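Local coordinates for protein probable porin (Pseudomonas aeruginosa, PDB 2Y0H) that probably works as an outer-membrane porin of the OprD family, a barrel channel that lets small solutes cross the outer membrane, at residues A290-T295 and D339-R344; G264-I269 and V285-A290; Q105-I110 and G132-S137. All blocks are in the same frame, centred on the assembly; numbering follows the deposited sequence.

Interaction 1: residues A290-T295 and D339-R344; sequences AYQTFT and DSEWER. With C8E ((hydroxyethyloxy)tri(ethyloxy)octane), chain L.
Glu343 accepts two consecutive backbone N-H groups in one carboxylate, and by these bonds a strand of the porin barrel holds a loop folded into its interior. Tyr291 N donates to Glu343 OE2 at 2.7 Å, with an N-H...O angle of 155°. Gln292 N donates to Glu343 OE1, also at 2.7 Å, and is a little straighter at 165°. Each oxygen uses its syn lone pair. Two short bonds, one to each oxygen, fix the rotation of the carboxylate. CG of Glu343 is anti to the backbone N (chi1 -172°), and the extended chain beyond it carries the carboxylate to the loop backbone. Asn345 ND2 gives OE2 a further hydrogen bond.

The Phe294 ring lies between Glu343 and Glu341. It slides past the Glu341 side chain in the opposite direction, with Phe294 CE2 3.5 Å from Glu341 CG, while Glu341 OE2 lies over one ring face, displaced toward the rim. Glu343 CB instead meets the ring at its edge, in plane, 3.9 Å from Phe294 CZ. The polar end of Glu341 is held chiefly from outside the two segments: OE1 accepts from Tyr369 OH and forms a salt bridge with Arg296. These partners would be expected to favour the ionised form, whereas the nearby carboxylate of Glu299 would work against it.

Trp342 points to the other side of the strand, where its CD1 lies 3.4 Å from C10 of the detergent C8E, consistent with the lipid-facing wall. On the loop side, a water close to Gln292 NE2 donates a hydrogen bond to Glu341 OE2 at 2.7 Å.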
# COMPACT_ATOMS: atom_id res chain seq x y z
N ALA A 290 7.34 -8.16 -1.97
CA ALA A 290 6.27 -8.97 -1.39
C ALA A 290 6.51 -9.26 0.09
O ALA A 290 5.59 -9.25 0.89
CB ALA A 290 6.11 -10.26 -2.16
N TYR A 291 7.76 -9.52 0.45
CA TYR A 291 8.11 -9.83 1.83
C TYR A 291 8.79 -8.65 2.54
O TYR A 291 8.24 -8.11 3.51
CB TYR A 291 8.98 -11.09 1.89
CG TYR A 291 9.48 -11.45 3.27
CD1 TYR A 291 8.60 -11.57 4.34
CD2 TYR A 291 10.83 -11.70 3.51
CE1 TYR A 291 9.05 -11.90 5.60
CE2 TYR A 291 11.29 -12.03 4.76
CZ TYR A 291 10.39 -12.13 5.81
OH TYR A 291 10.84 -12.46 7.07
N GLN A 292 9.95 -8.22 2.06
CA GLN A 292 10.68 -7.12 2.70
C GLN A 292 10.41 -5.75 2.07
O GLN A 292 10.09 -5.65 0.88
CB GLN A 292 12.18 -7.39 2.72
CG GLN A 292 12.57 -8.41 3.77
CD GLN A 292 12.13 -7.98 5.17
OE1 GLN A 292 11.31 -8.63 5.81
NE2 GLN A 292 12.68 -6.87 5.64
N THR A 293 10.53 -4.71 2.88
CA THR A 293 10.31 -3.35 2.39
C THR A 293 11.62 -2.63 2.05
O THR A 293 11.59 -1.57 1.43
CB THR A 293 9.49 -2.48 3.39
OG1 THR A 293 10.30 -2.15 4.52
CG2 THR A 293 8.24 -3.21 3.87
N PHE A 294 12.76 -3.21 2.45
CA PHE A 294 14.07 -2.63 2.17
C PHE A 294 14.20 -1.19 2.69
O PHE A 294 14.73 -0.31 2.02
CB PHE A 294 14.39 -2.71 0.67
CG PHE A 294 14.69 -4.10 0.21
CD1 PHE A 294 13.67 -5.00 -0.03
CD2 PHE A 294 16.01 -4.53 0.07
CE1 PHE A 294 13.95 -6.30 -0.43
CE2 PHE A 294 16.29 -5.83 -0.33
CZ PHE A 294 15.26 -6.72 -0.58
N THR A 295 13.69 -0.98 3.90
CA THR A 295 13.74 0.32 4.56
C THR A 295 14.41 0.22 5.93
O THR A 295 14.12 1.00 6.82
CB THR A 295 12.32 0.92 4.72
OG1 THR A 295 11.46 -0.05 5.36
CG2 THR A 295 11.75 1.31 3.34
N ASP A 339 24.35 -5.86 7.80
CA ASP A 339 23.65 -6.95 7.14
C ASP A 339 23.44 -6.57 5.68
O ASP A 339 23.62 -5.41 5.29
CB ASP A 339 22.32 -7.24 7.83
CG ASP A 339 21.83 -8.66 7.60
OD1 ASP A 339 22.45 -9.39 6.79
OD2 ASP A 339 20.82 -9.06 8.23
N SER A 340 23.05 -7.56 4.88
CA SER A 340 22.64 -7.33 3.50
C SER A 340 21.59 -8.37 3.17
O SER A 340 21.51 -9.41 3.81
CB SER A 340 23.82 -7.42 2.54
OG SER A 340 24.55 -8.62 2.76
N GLU A 341 20.77 -8.08 2.16
CA GLU A 341 19.65 -8.94 1.84
C GLU A 341 19.28 -8.82 0.37
O GLU A 341 19.61 -7.83 -0.28
CB GLU A 341 18.43 -8.60 2.73
CG GLU A 341 17.87 -7.18 2.51
CD GLU A 341 16.83 -6.76 3.56
OE1 GLU A 341 16.45 -7.57 4.41
OE2 GLU A 341 16.41 -5.59 3.54
N TRP A 342 18.60 -9.84 -0.14
CA TRP A 342 18.01 -9.75 -1.47
C TRP A 342 16.67 -10.46 -1.54
O TRP A 342 16.39 -11.38 -0.76
CB TRP A 342 18.96 -10.26 -2.55
CG TRP A 342 19.31 -11.71 -2.54
CD1 TRP A 342 20.46 -12.27 -2.03
CD2 TRP A 342 18.57 -12.80 -3.12
NE1 TRP A 342 20.46 -13.63 -2.24
CE2 TRP A 342 19.31 -13.98 -2.90
CE3 TRP A 342 17.34 -12.89 -3.78
CZ2 TRP A 342 18.87 -15.24 -3.33
CZ3 TRP A 342 16.90 -14.14 -4.21
CH2 TRP A 342 17.66 -15.30 -3.98
N GLU A 343 15.82 -10.03 -2.47
CA GLU A 343 14.54 -10.68 -2.66
C GLU A 343 14.20 -10.74 -4.13
O GLU A 343 14.48 -9.80 -4.88
CB GLU A 343 13.44 -9.96 -1.88
CG GLU A 343 12.09 -10.70 -1.87
CD GLU A 343 11.04 -10.06 -0.94
OE1 GLU A 343 11.42 -9.42 0.07
OE2 GLU A 343 9.82 -10.20 -1.22
N ARG A 344 13.63 -11.85 -4.56
CA ARG A 344 13.05 -11.94 -5.88
C ARG A 344 11.56 -12.26 -5.75
O ARG A 344 11.17 -13.05 -4.90
CB ARG A 344 13.76 -13.00 -6.71
CG ARG A 344 13.04 -13.36 -8.00
CD ARG A 344 13.96 -13.20 -9.19
NE ARG A 344 15.32 -13.64 -8.87
CZ ARG A 344 16.33 -13.62 -9.73
NH1 ARG A 344 16.12 -13.19 -10.97
NH2 ARG A 344 17.54 -14.02 -9.34
C7 C8E L . 24.02 -10.11 -2.06
C8 C8E L . 24.22 -9.97 -0.55
O9 C8E L . 23.13 -10.56 0.13
C10 C8E L . 23.12 -11.97 0.05
C11 C8E L . 22.87 -12.59 1.43
O12 C8E L . 23.49 -13.86 1.53
O HOH W 1 13.94 -5.04 4.59

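Interaction 2: residues G264-I269 and V285-A290; sequences GVQKMI and VANLMA
Gln266 and Asn287 make a buried contact between the inner face of barrel strand 259-269 and a turn in the long loop that follows it. The turn, type I from Val285 to Leu288, is closed by Leu288 N donating to Val285 O at 3.3 Å. Its amide at Asn287 is directed to the strand: Asn287 N gives a hydrogen bond to Gln266 OE1 at 2.9 Å with an N-H...O angle of 169°. The bond is straight at the hydrogen, but the donor sits above the amide plane of Gln266, 45° out of it.

Around the same oxygen the turn packs tightly, Val285 CB lying 3.1 Å from Gln266 OE1. The glutamine reaches this position because its CG is anti to the backbone N and the chain runs on extended. Its other amide atom is satisfied further along the loop, where NE2 donates to the carbonyl O of Phe294.

Gln266 and Asn287 slide past each other in opposite directions, their amide planes 32° apart. Asn287 ND2 thereby comes alongside Gln266 CB at 3.6 Å, and Asn287 OD1 rests 3.6 Å from Gly264 CA, where the absence of a side chain makes room. Both polar atoms of Asn287 bond to strand 300-309, OD1 accepting from Gln303 NE2 and ND2 pairing with Ser301 OG. Val265 faces the other way and touches a bound C8E. A loop held by side-chain amides against the inner face of the barrel wall, with Val265 on the detergent-contacting side, is consistent with the inward-folded loops of outer-membrane porin barrels.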
# COMPACT_ATOMS: atom_id res chain seq x y z
N GLY A 264 14.93 0.63 -9.86
CA GLY A 264 14.63 1.37 -8.66
C GLY A 264 15.87 1.54 -7.81
O GLY A 264 16.72 0.64 -7.74
N VAL A 265 15.98 2.70 -7.19
CA VAL A 265 17.02 2.95 -6.21
C VAL A 265 16.36 3.52 -4.96
O VAL A 265 15.38 4.26 -5.06
CB VAL A 265 18.10 3.95 -6.72
CG1 VAL A 265 18.88 3.35 -7.85
CG2 VAL A 265 17.46 5.27 -7.15
N GLN A 266 16.91 3.19 -3.80
CA GLN A 266 16.31 3.54 -2.53
C GLN A 266 17.42 3.66 -1.50
O GLN A 266 18.35 2.84 -1.47
CB GLN A 266 15.30 2.46 -2.11
CG GLN A 266 14.48 2.73 -0.85
CD GLN A 266 13.19 1.92 -0.84
OE1 GLN A 266 12.28 2.17 -1.66
NE2 GLN A 266 13.10 0.92 0.05
N LYS A 267 17.32 4.67 -0.65
CA LYS A 267 18.37 4.94 0.31
C LYS A 267 17.80 5.46 1.65
O LYS A 267 17.13 6.48 1.69
CB LYS A 267 19.34 5.95 -0.31
CG LYS A 267 20.55 6.30 0.51
CD LYS A 267 21.50 7.22 -0.29
CE LYS A 267 22.04 6.54 -1.57
NZ LYS A 267 21.06 6.42 -2.71
N MET A 268 18.05 4.72 2.72
CA MET A 268 17.71 5.15 4.08
C MET A 268 18.89 5.93 4.66
O MET A 268 20.04 5.48 4.61
CB MET A 268 17.42 3.95 4.99
CG MET A 268 16.31 3.02 4.50
SD MET A 268 14.69 3.85 4.43
CE MET A 268 14.48 3.95 2.65
N ILE A 269 18.60 7.10 5.21
CA ILE A 269 19.62 7.94 5.83
C ILE A 269 19.19 8.30 7.24
O ILE A 269 18.04 8.69 7.47
CB ILE A 269 19.81 9.23 5.04
CG1 ILE A 269 20.16 8.89 3.58
CG2 ILE A 269 20.87 10.10 5.69
CD1 ILE A 269 19.89 10.01 2.59
N VAL A 285 7.10 3.21 -1.08
CA VAL A 285 8.49 3.24 -1.52
C VAL A 285 8.76 2.42 -2.78
O VAL A 285 8.18 1.36 -2.97
CB VAL A 285 9.46 2.77 -0.41
CG1 VAL A 285 9.25 3.60 0.86
CG2 VAL A 285 9.29 1.28 -0.13
N ALA A 286 9.66 2.93 -3.62
CA ALA A 286 10.07 2.27 -4.86
C ALA A 286 10.41 0.79 -4.72
O ALA A 286 9.92 -0.03 -5.47
CB ALA A 286 11.24 3.02 -5.48
N ASN A 287 11.26 0.45 -3.75
CA ASN A 287 11.77 -0.91 -3.66
C ASN A 287 10.97 -1.85 -2.75
O ASN A 287 11.48 -2.88 -2.29
CB ASN A 287 13.27 -0.91 -3.32
CG ASN A 287 14.12 -0.43 -4.49
OD1 ASN A 287 13.58 -0.11 -5.55
ND2 ASN A 287 15.45 -0.36 -4.30
N LEU A 288 9.71 -1.50 -2.51
CA LEU A 288 8.82 -2.35 -1.76
C LEU A 288 8.68 -3.71 -2.43
O LEU A 288 8.45 -3.78 -3.63
CB LEU A 288 7.43 -1.71 -1.65
CG LEU A 288 6.38 -2.65 -1.07
CD1 LEU A 288 6.56 -2.71 0.43
CD2 LEU A 288 4.97 -2.22 -1.43
N MET A 289 8.80 -4.78 -1.67
CA MET A 289 8.69 -6.13 -2.22
C MET A 289 7.60 -6.94 -1.50
O MET A 289 7.02 -6.47 -0.53
CB MET A 289 10.04 -6.85 -2.14
CG MET A 289 11.10 -6.21 -3.02
SD MET A 289 10.85 -6.65 -4.75
CE MET A 289 11.60 -8.30 -4.74
N ALA A 290 7.34 -8.16 -1.97
CA ALA A 290 6.27 -8.97 -1.39
C ALA A 290 6.51 -9.26 0.09
O ALA A 290 5.59 -9.25 0.89
CB ALA A 290 6.11 -10.26 -2.16

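Interaction 3: residues Q105-I110 and G132-S137; sequences QLQVGI and GALLTS
Gln107 and Leu134 lie side by side and point the same way, a hydrogen-bonded pair on two antiparallel neighbouring strands whose axes run at 171°. Their side chains touch at Gln107 NE2 and Leu134 CD2, 4.1 Å apart. CG of Gln107 is anti to the carbonyl carbon (chi1 -55°), and beyond it the extended chain carries the amide alongside the Leu134 side chain. There NE2 donates to a water at 2.9 Å, and that water donates in turn to Leu134 O at 2.8 Å. This carbonyl also accepts from Gln107 N, so one oxygen receives both a direct and a water-mediated bond from the same glutamine.

On that face too, Gln105 and Thr136 form a pair, Gln105 CB being 3.9 Å from Thr136 OG1. The reverse face is apolar. Leu106 CB meets Leu135 CD2 at 4.0 Å, and Val108 CG2 meets Ala133 CB at 4.2 Å, both from non-hydrogen-bonded pairs. Leu106 also touches a bound C8E, which marks this as the probable lipid-facing side.

Three pairs of backbone bonds give the register Gln105-Thr136, Gln107-Leu134 and Gly109-Gly132. At Gly109 the chain turns a corner, and the backbone angles there would bring a CB into collision with the O of Val108.

Beyond the pair the sheet continues on both sides. Leu106 and Val108 bond through their backbones to Leu99 and Ala97 of strand 87-101, while Ala133 and Leu135 bond to Gln149 and Ala147 of strand 143-154, where Trp151 touches both Val108 and Ala133.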
# COMPACT_ATOMS: atom_id res chain seq x y z
N GLN A 105 -15.35 16.56 -0.88
CA GLN A 105 -16.01 15.46 -0.21
C GLN A 105 -15.45 15.26 1.18
O GLN A 105 -14.24 15.30 1.39
CB GLN A 105 -15.87 14.18 -1.03
CG GLN A 105 -16.59 12.99 -0.41
CD GLN A 105 -16.94 11.92 -1.43
OE1 GLN A 105 -16.68 12.08 -2.62
NE2 GLN A 105 -17.54 10.83 -0.97
N LEU A 106 -16.33 15.05 2.15
CA LEU A 106 -15.89 14.66 3.47
C LEU A 106 -16.38 13.25 3.77
O LEU A 106 -17.55 12.93 3.54
CB LEU A 106 -16.40 15.65 4.53
CG LEU A 106 -16.17 15.25 5.99
CD1 LEU A 106 -14.68 15.27 6.33
CD2 LEU A 106 -16.97 16.13 6.94
N GLN A 107 -15.49 12.40 4.27
CA GLN A 107 -15.91 11.08 4.72
C GLN A 107 -15.59 10.94 6.19
O GLN A 107 -14.49 11.28 6.61
CB GLN A 107 -15.18 10.00 3.95
CG GLN A 107 -15.32 10.11 2.45
CD GLN A 107 -14.41 9.15 1.74
OE1 GLN A 107 -14.76 7.99 1.52
NE2 GLN A 107 -13.20 9.61 1.40
N VAL A 108 -16.53 10.45 6.98
CA VAL A 108 -16.27 10.24 8.40
C VAL A 108 -16.66 8.82 8.78
O VAL A 108 -17.82 8.45 8.66
CB VAL A 108 -17.02 11.25 9.30
CG1 VAL A 108 -16.56 11.11 10.75
CG2 VAL A 108 -16.80 12.68 8.81
N GLY A 109 -15.69 8.04 9.24
CA GLY A 109 -15.95 6.68 9.69
C GLY A 109 -14.85 5.74 9.26
O GLY A 109 -13.67 6.06 9.35
N ILE A 110 -15.24 4.57 8.78
CA ILE A 110 -14.24 3.61 8.31
C ILE A 110 -13.62 4.08 6.98
O ILE A 110 -14.31 4.55 6.08
CB ILE A 110 -14.82 2.19 8.20
CG1 ILE A 110 -13.69 1.15 8.25
CG2 ILE A 110 -15.73 2.04 6.96
CD1 ILE A 110 -14.19 -0.27 8.35
N GLY A 132 -11.44 7.46 10.80
CA GLY A 132 -11.04 8.85 10.77
C GLY A 132 -11.98 9.74 10.01
O GLY A 132 -13.13 9.39 9.69
N ALA A 133 -11.50 10.94 9.72
CA ALA A 133 -12.23 11.89 8.91
C ALA A 133 -11.29 12.37 7.81
O ALA A 133 -10.16 12.76 8.09
CB ALA A 133 -12.73 13.03 9.76
N LEU A 134 -11.76 12.31 6.57
CA LEU A 134 -10.94 12.64 5.40
C LEU A 134 -11.67 13.61 4.47
O LEU A 134 -12.77 13.33 3.98
CB LEU A 134 -10.61 11.35 4.62
CG LEU A 134 -9.58 11.42 3.48
CD1 LEU A 134 -8.27 11.99 3.97
CD2 LEU A 134 -9.36 10.02 2.88
N LEU A 135 -11.04 14.76 4.23
CA LEU A 135 -11.61 15.80 3.37
C LEU A 135 -10.76 15.85 2.11
O LEU A 135 -9.54 15.95 2.20
CB LEU A 135 -11.56 17.15 4.10
CG LEU A 135 -12.26 18.44 3.62
CD1 LEU A 135 -11.44 19.14 2.55
CD2 LEU A 135 -13.71 18.22 3.17
N THR A 136 -11.40 15.74 0.95
CA THR A 136 -10.69 15.86 -0.33
C THR A 136 -11.37 16.93 -1.17
O THR A 136 -12.59 17.04 -1.18
CB THR A 136 -10.67 14.53 -1.13
OG1 THR A 136 -12.00 14.18 -1.52
CG2 THR A 136 -10.10 13.40 -0.29
N SER A 137 -10.59 17.74 -1.87
CA SER A 137 -11.19 18.82 -2.60
C SER A 137 -10.43 19.08 -3.88
O SER A 137 -9.21 19.21 -3.87
CB SER A 137 -11.27 20.07 -1.73
OG SER A 137 -11.94 21.12 -2.41
O HOH W 2 -12.81 12.48 1.28

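How the interactions relate
All three contacts use one closed antiparallel barrel, taken in chain order as interaction 3, then 2, then 1. Interaction 3 joins neighbouring strands 104-108 and 129-137 within the wall. Interactions 1 and 2 instead hold successive parts of the loop between strands 259-269 and 300-309 against strands 339-351 and 259-269. Their centres are 9 Å apart, they share Ala290, and they touch directly through a probable hydrogen bond of Gln266. Interaction 3 lies beyond the chain's centre, its centre 34 Å from that of interaction 1 and 30 Å from that of interaction 2. The inward loop is thus held against several wall strands, among them 259-269 and 339-351, probably narrowing the channel.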